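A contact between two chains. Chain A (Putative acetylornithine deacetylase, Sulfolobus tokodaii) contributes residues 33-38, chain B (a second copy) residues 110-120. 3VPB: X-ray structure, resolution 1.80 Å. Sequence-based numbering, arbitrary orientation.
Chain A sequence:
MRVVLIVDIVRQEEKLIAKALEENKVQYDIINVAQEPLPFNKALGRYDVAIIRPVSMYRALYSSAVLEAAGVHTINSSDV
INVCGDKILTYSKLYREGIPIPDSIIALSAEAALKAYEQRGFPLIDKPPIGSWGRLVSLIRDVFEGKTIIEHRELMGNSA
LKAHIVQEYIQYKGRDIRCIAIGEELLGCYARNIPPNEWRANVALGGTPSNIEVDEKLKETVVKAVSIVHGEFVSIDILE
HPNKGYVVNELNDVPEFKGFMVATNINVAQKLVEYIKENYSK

Chain A, residues 33-38: VAQEPL
Chain B, residues 110-120: AEAALKAYEQR

Chain B contributes a continuous helix, residues 110-120, with phi near -60° and psi near -40° over most of its length and i to i+4 bonds such as Ala B116 N to Ala B112 O, 2.9 Å. Chain A lies against it as an irregular segment running in roughly the same sense as the helix: phi/psi runs -85/-6 at Ala A34, -122/-36 at Gln A35, then extends to -112/133 at Glu A36 and -75/158 at Pro A37. The CA atoms of Pro A37 and Ala B112, 4.9 Å apart, are the nearest pair and define the register, and 362 Å² is buried in total.

Along the helix, Glu B111 comes first, its CB directed toward chain A and its chain extended (chi1 t, chi2 t). Glu B111 OE2 lies 3.6 Å from Gln A35 CB, while water 1 donates to both Ala A34 O (2.7 Å) and Glu B111 OE1 (3.2 Å), bridging two acceptors that cannot bond directly.

Ala B112 also points toward chain A. The backbones come close here: Gln A35 O is 3.7 Å from Ala B112 CA, and Pro A37 CD packs 4.1 Å from Ala B112 CB.

One turn on, Lys B115 (chi1 m, the rest t) supplies the polar focus. Lys B115 NZ donates to Gln A35 O at 3.1 Å and forms salt bridges with Glu A36 OE1 and with Glu B111 OE2, both 2.9 Å; one cation thus joins two carboxylates from different chains. Glu A36 reaches it by folding (chi1 m, chi2 m), although its CB points away.

Ala B116 continues the apolar surface, its CB 4.1 Å from Pro A37 CB. Finally, Gln B119 (chi1 m, chi2 t) places OE1 3.6 Å from Pro A37 CG; water 2 donates to this OE1 (3.3 Å) and to Pro A37 O (2.8 Å).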

ATOM      1  N   VAL A  33       3.165  14.963 -18.746  1.00 17.68           N
ATOM      2  CA  VAL A  33       2.126  13.925 -18.551  1.00 17.94           C
ATOM      3  C   VAL A  33       1.732  13.702 -17.090  1.00 19.25           C
ATOM      4  O   VAL A  33       0.911  12.819 -16.797  1.00 20.75           O
ATOM      5  CB  VAL A  33       2.530  12.596 -19.184  1.00 18.21           C
ATOM      6  CG1 VAL A  33       2.622  12.763 -20.708  1.00 18.30           C
ATOM      7  CG2 VAL A  33       3.857  12.077 -18.572  1.00 17.27           C
ATOM      8  N   ALA A  34       2.327  14.453 -16.169  1.00 19.22           N
ATOM      9  CA  ALA A  34       1.747  14.537 -14.817  1.00 20.64           C
ATOM     10  C   ALA A  34       0.652  15.625 -14.750  1.00 21.18           C
ATOM     11  O   ALA A  34       0.014  15.824 -13.703  1.00 21.99           O
ATOM     12  CB  ALA A  34       2.810  14.800 -13.772  1.00 21.16           C
ATOM     13  N   GLN A  35       0.493  16.369 -15.836  1.00 21.26           N
ATOM     14  CA  GLN A  35      -0.468  17.461 -15.889  1.00 22.87           C
ATOM     15  C   GLN A  35      -1.512  17.310 -17.000  1.00 22.41           C
ATOM     16  O   GLN A  35      -2.672  17.676 -16.813  1.00 23.16           O
ATOM     17  CB  GLN A  35       0.262  18.808 -15.979  1.00 23.58           C
ATOM     18  CG  GLN A  35       1.310  18.987 -14.861  1.00 25.76           C
ATOM     19  CD  GLN A  35       2.159  20.238 -14.985  1.00 30.96           C
ATOM     20  OE1 GLN A  35       2.907  20.564 -14.062  1.00 33.00           O
ATOM     21  NE2 GLN A  35       2.062  20.937 -16.119  1.00 30.53           N
ATOM     22  N   GLU A  36      -1.116  16.771 -18.150  1.00 22.09           N
ATOM     23  CA  GLU A  36      -2.007  16.716 -19.316  1.00 21.59           C
ATOM     24  C   GLU A  36      -2.407  15.287 -19.648  1.00 20.74           C
ATOM     25  O   GLU A  36      -1.541  14.413 -19.696  1.00 20.49           O
ATOM     26  CB  GLU A  36      -1.343  17.332 -20.545  1.00 22.72           C
ATOM     27  CG  GLU A  36      -1.045  18.824 -20.405  1.00 26.88           C
ATOM     28  CD  GLU A  36      -2.237  19.653 -19.934  1.00 32.04           C
ATOM     29  OE1 GLU A  36      -2.043  20.495 -19.025  1.00 34.73           O
ATOM     30  OE2 GLU A  36      -3.367  19.466 -20.452  1.00 36.31           O
ATOM     31  N   PRO A  37      -3.714  15.049 -19.887  1.00 19.20           N
ATOM     32  CA  PRO A  37      -4.111  13.719 -20.335  1.00 19.23           C
ATOM     33  C   PRO A  37      -3.729  13.530 -21.803  1.00 18.86           C
ATOM     34  O   PRO A  37      -3.513  14.533 -22.508  1.00 18.65           O
ATOM     35  CB  PRO A  37      -5.636  13.736 -20.172  1.00 18.89           C
ATOM     36  CG  PRO A  37      -6.017  15.146 -20.311  1.00 18.77           C
ATOM     37  CD  PRO A  37      -4.887  15.887 -19.593  1.00 19.58           C
ATOM     38  N   LEU A  38      -3.595  12.268 -22.219  1.00 19.02           N
ATOM     39  CA  LEU A  38      -3.217  11.899 -23.597  1.00 20.60           C
ATOM     40  C   LEU A  38      -4.310  11.057 -24.255  1.00 20.56           C
ATOM     41  O   LEU A  38      -4.570   9.942 -23.811  1.00 19.80           O
ATOM     42  CB  LEU A  38      -1.936  11.083 -23.597  1.00 20.61           C
ATOM     43  CG  LEU A  38      -0.709  11.731 -22.960  1.00 23.67           C
ATOM     44  CD1 LEU A  38       0.415  10.731 -22.974  1.00 27.67           C
ATOM     45  CD2 LEU A  38      -0.322  12.993 -23.700  1.00 24.06           C
TER
ATOM     46  N   ALA B 110      -3.827  12.698 -10.788  1.00 16.80           N
ATOM     47  CA  ALA B 110      -5.128  13.223 -10.388  1.00 16.52           C
ATOM     48  C   ALA B 110      -5.511  14.468 -11.179  1.00 16.99           C
ATOM     49  O   ALA B 110      -6.679  14.651 -11.573  1.00 16.94           O
ATOM     50  CB  ALA B 110      -5.115  13.537  -8.861  1.00 16.23           C
ATOM     51  N   GLU B 111      -4.523  15.333 -11.408  1.00 17.55           N
ATOM     52  CA  GLU B 111      -4.752  16.555 -12.173  1.00 17.43           C
ATOM     53  C   GLU B 111      -5.185  16.228 -13.601  1.00 16.65           C
ATOM     54  O   GLU B 111      -6.168  16.778 -14.107  1.00 16.31           O
ATOM     55  CB  GLU B 111      -3.474  17.409 -12.225  1.00 18.15           C
ATOM     56  CG  GLU B 111      -3.641  18.641 -13.123  1.00 20.48           C
ATOM     57  CD  GLU B 111      -2.393  19.504 -13.196  1.00 25.72           C
ATOM     58  OE1 GLU B 111      -1.466  19.296 -12.392  1.00 28.66           O
ATOM     59  OE2 GLU B 111      -2.356  20.418 -14.042  1.00 29.25           O
ATOM     60  N   ALA B 112      -4.443  15.339 -14.249  1.00 15.93           N
ATOM     61  CA  ALA B 112      -4.793  14.923 -15.598  1.00 16.24           C
ATOM     62  C   ALA B 112      -6.154  14.207 -15.672  1.00 14.83           C
ATOM     63  O   ALA B 112      -6.875  14.369 -16.643  1.00 15.00           O
ATOM     64  CB  ALA B 112      -3.711  14.044 -16.173  1.00 15.77           C
ATOM     65  N   ALA B 113      -6.493  13.414 -14.656  1.00 15.24           N
ATOM     66  CA  ALA B 113      -7.787  12.691 -14.636  1.00 14.94           C
ATOM     67  C   ALA B 113      -8.967  13.676 -14.665  1.00 15.46           C
ATOM     68  O   ALA B 113      -9.944  13.511 -15.434  1.00 15.10           O
ATOM     69  CB  ALA B 113      -7.877  11.757 -13.422  1.00 14.76           C
ATOM     70  N   LEU B 114      -8.868  14.719 -13.841  1.00 16.35           N
ATOM     71  CA  LEU B 114      -9.935  15.718 -13.782  1.00 17.53           C
ATOM     72  C   LEU B 114     -10.088  16.431 -15.117  1.00 17.54           C
ATOM     73  O   LEU B 114     -11.226  16.604 -15.588  1.00 17.68           O
ATOM     74  CB  LEU B 114      -9.773  16.682 -12.602  1.00 17.22           C
ATOM     75  CG  LEU B 114     -10.935  17.682 -12.415  1.00 19.86           C
ATOM     76  CD1 LEU B 114     -12.269  16.981 -12.024  1.00 20.79           C
ATOM     77  CD2 LEU B 114     -10.551  18.728 -11.372  1.00 20.63           C
ATOM     78  N   LYS B 115      -8.965  16.835 -15.722  1.00 17.99           N
ATOM     79  CA  LYS B 115      -8.968  17.347 -17.116  1.00 18.80           C
ATOM     80  C   LYS B 115      -9.619  16.415 -18.147  1.00 18.99           C
ATOM     81  O   LYS B 115     -10.389  16.868 -19.021  1.00 18.59           O
ATOM     82  CB  LYS B 115      -7.559  17.717 -17.563  1.00 18.88           C
ATOM     83  CG  LYS B 115      -7.052  18.967 -16.884  1.00 21.67           C
ATOM     84  CD  LYS B 115      -5.584  19.251 -17.229  1.00 25.47           C
ATOM     85  CE  LYS B 115      -5.086  20.394 -16.345  1.00 28.47           C
ATOM     86  NZ  LYS B 115      -3.637  20.639 -16.588  1.00 28.33           N
ATOM     87  N   ALA B 116      -9.309  15.125 -18.051  1.00 19.13           N
ATOM     88  CA  ALA B 116      -9.933  14.115 -18.910  1.00 19.78           C
ATOM     89  C   ALA B 116     -11.452  14.070 -18.764  1.00 20.29           C
ATOM     90  O   ALA B 116     -12.163  14.030 -19.769  1.00 20.43           O
ATOM     91  CB  ALA B 116      -9.325  12.716 -18.672  1.00 19.42           C
ATOM     92  N   TYR B 117     -11.949  14.061 -17.524  1.00 20.14           N
ATOM     93  CA  TYR B 117     -13.400  14.097 -17.272  1.00 21.45           C
ATOM     94  C   TYR B 117     -14.003  15.338 -17.897  1.00 23.49           C
ATOM     95  O   TYR B 117     -15.053  15.269 -18.565  1.00 24.46           O
ATOM     96  CB  TYR B 117     -13.723  14.119 -15.753  1.00 19.90           C
ATOM     97  CG  TYR B 117     -13.226  12.938 -14.925  1.00 18.35           C
ATOM     98  CD1 TYR B 117     -13.213  13.022 -13.516  1.00 17.64           C
ATOM     99  CD2 TYR B 117     -12.778  11.753 -15.516  1.00 18.86           C
ATOM    100  CE1 TYR B 117     -12.765  11.956 -12.738  1.00 17.55           C
ATOM    101  CE2 TYR B 117     -12.302  10.685 -14.745  1.00 17.98           C
ATOM    102  CZ  TYR B 117     -12.314  10.795 -13.347  1.00 18.43           C
ATOM    103  OH  TYR B 117     -11.869   9.774 -12.541  1.00 20.45           O
ATOM    104  N   GLU B 118     -13.342  16.470 -17.665  1.00 25.07           N
ATOM    105  CA  GLU B 118     -13.764  17.765 -18.217  1.00 27.53           C
ATOM    106  C   GLU B 118     -13.771  17.801 -19.753  1.00 28.06           C
ATOM    107  O   GLU B 118     -14.642  18.452 -20.347  1.00 29.20           O
ATOM    108  CB  GLU B 118     -12.917  18.906 -17.639  1.00 27.32           C
ATOM    109  CG  GLU B 118     -13.207  19.159 -16.160  1.00 30.44           C
ATOM    110  CD  GLU B 118     -12.205  20.078 -15.482  1.00 33.15           C
ATOM    111  OE1 GLU B 118     -11.106  20.323 -16.054  1.00 33.36           O
ATOM    112  OE2 GLU B 118     -12.534  20.565 -14.362  1.00 34.02           O
ATOM    113  N   GLN B 119     -12.832  17.104 -20.388  1.00 28.39           N
ATOM    114  CA  GLN B 119     -12.736  17.078 -21.860  1.00 29.37           C
ATOM    115  C   GLN B 119     -13.814  16.225 -22.490  1.00 29.68           C
ATOM    116  O   GLN B 119     -14.315  16.559 -23.563  1.00 29.99           O
ATOM    117  CB  GLN B 119     -11.364  16.567 -22.327  1.00 29.25           C
ATOM    118  CG  GLN B 119     -10.265  17.618 -22.225  1.00 30.82           C
ATOM    119  CD  GLN B 119      -8.877  17.095 -22.567  1.00 32.99           C
ATOM    120  OE1 GLN B 119      -7.868  17.678 -22.155  1.00 34.27           O
ATOM    121  NE2 GLN B 119      -8.816  16.009 -23.327  1.00 34.87           N
ATOM    122  N   ARG B 120     -14.148  15.129 -21.809  1.00 29.60           N
ATOM    123  CA  ARG B 120     -15.073  14.092 -22.277  1.00 30.17           C
ATOM    124  C   ARG B 120     -16.521  14.340 -21.868  1.00 29.15           C
ATOM    125  O   ARG B 120     -17.450  13.998 -22.593  1.00 29.93           O
ATOM    126  CB  ARG B 120     -14.704  12.778 -21.615  1.00 30.76           C
ATOM    127  CG  ARG B 120     -13.725  11.939 -22.301  1.00 33.22           C
ATOM    128  CD  ARG B 120     -14.132  10.498 -22.028  1.00 37.80           C
ATOM    129  NE  ARG B 120     -15.175  10.142 -22.976  1.00 41.92           N
ATOM    130  CZ  ARG B 120     -14.929   9.704 -24.201  1.00 41.12           C
ATOM    131  NH1 ARG B 120     -13.669   9.514 -24.607  1.00 40.45           N
ATOM    132  NH2 ARG B 120     -15.945   9.438 -25.001  1.00 41.89           N
TER
HETATM  133  O   HOH W   1       0.176  16.839 -11.221  1.00 41.94           O
HETATM  134  O   HOH W   2      -4.996  16.691 -23.400  1.00 31.64           O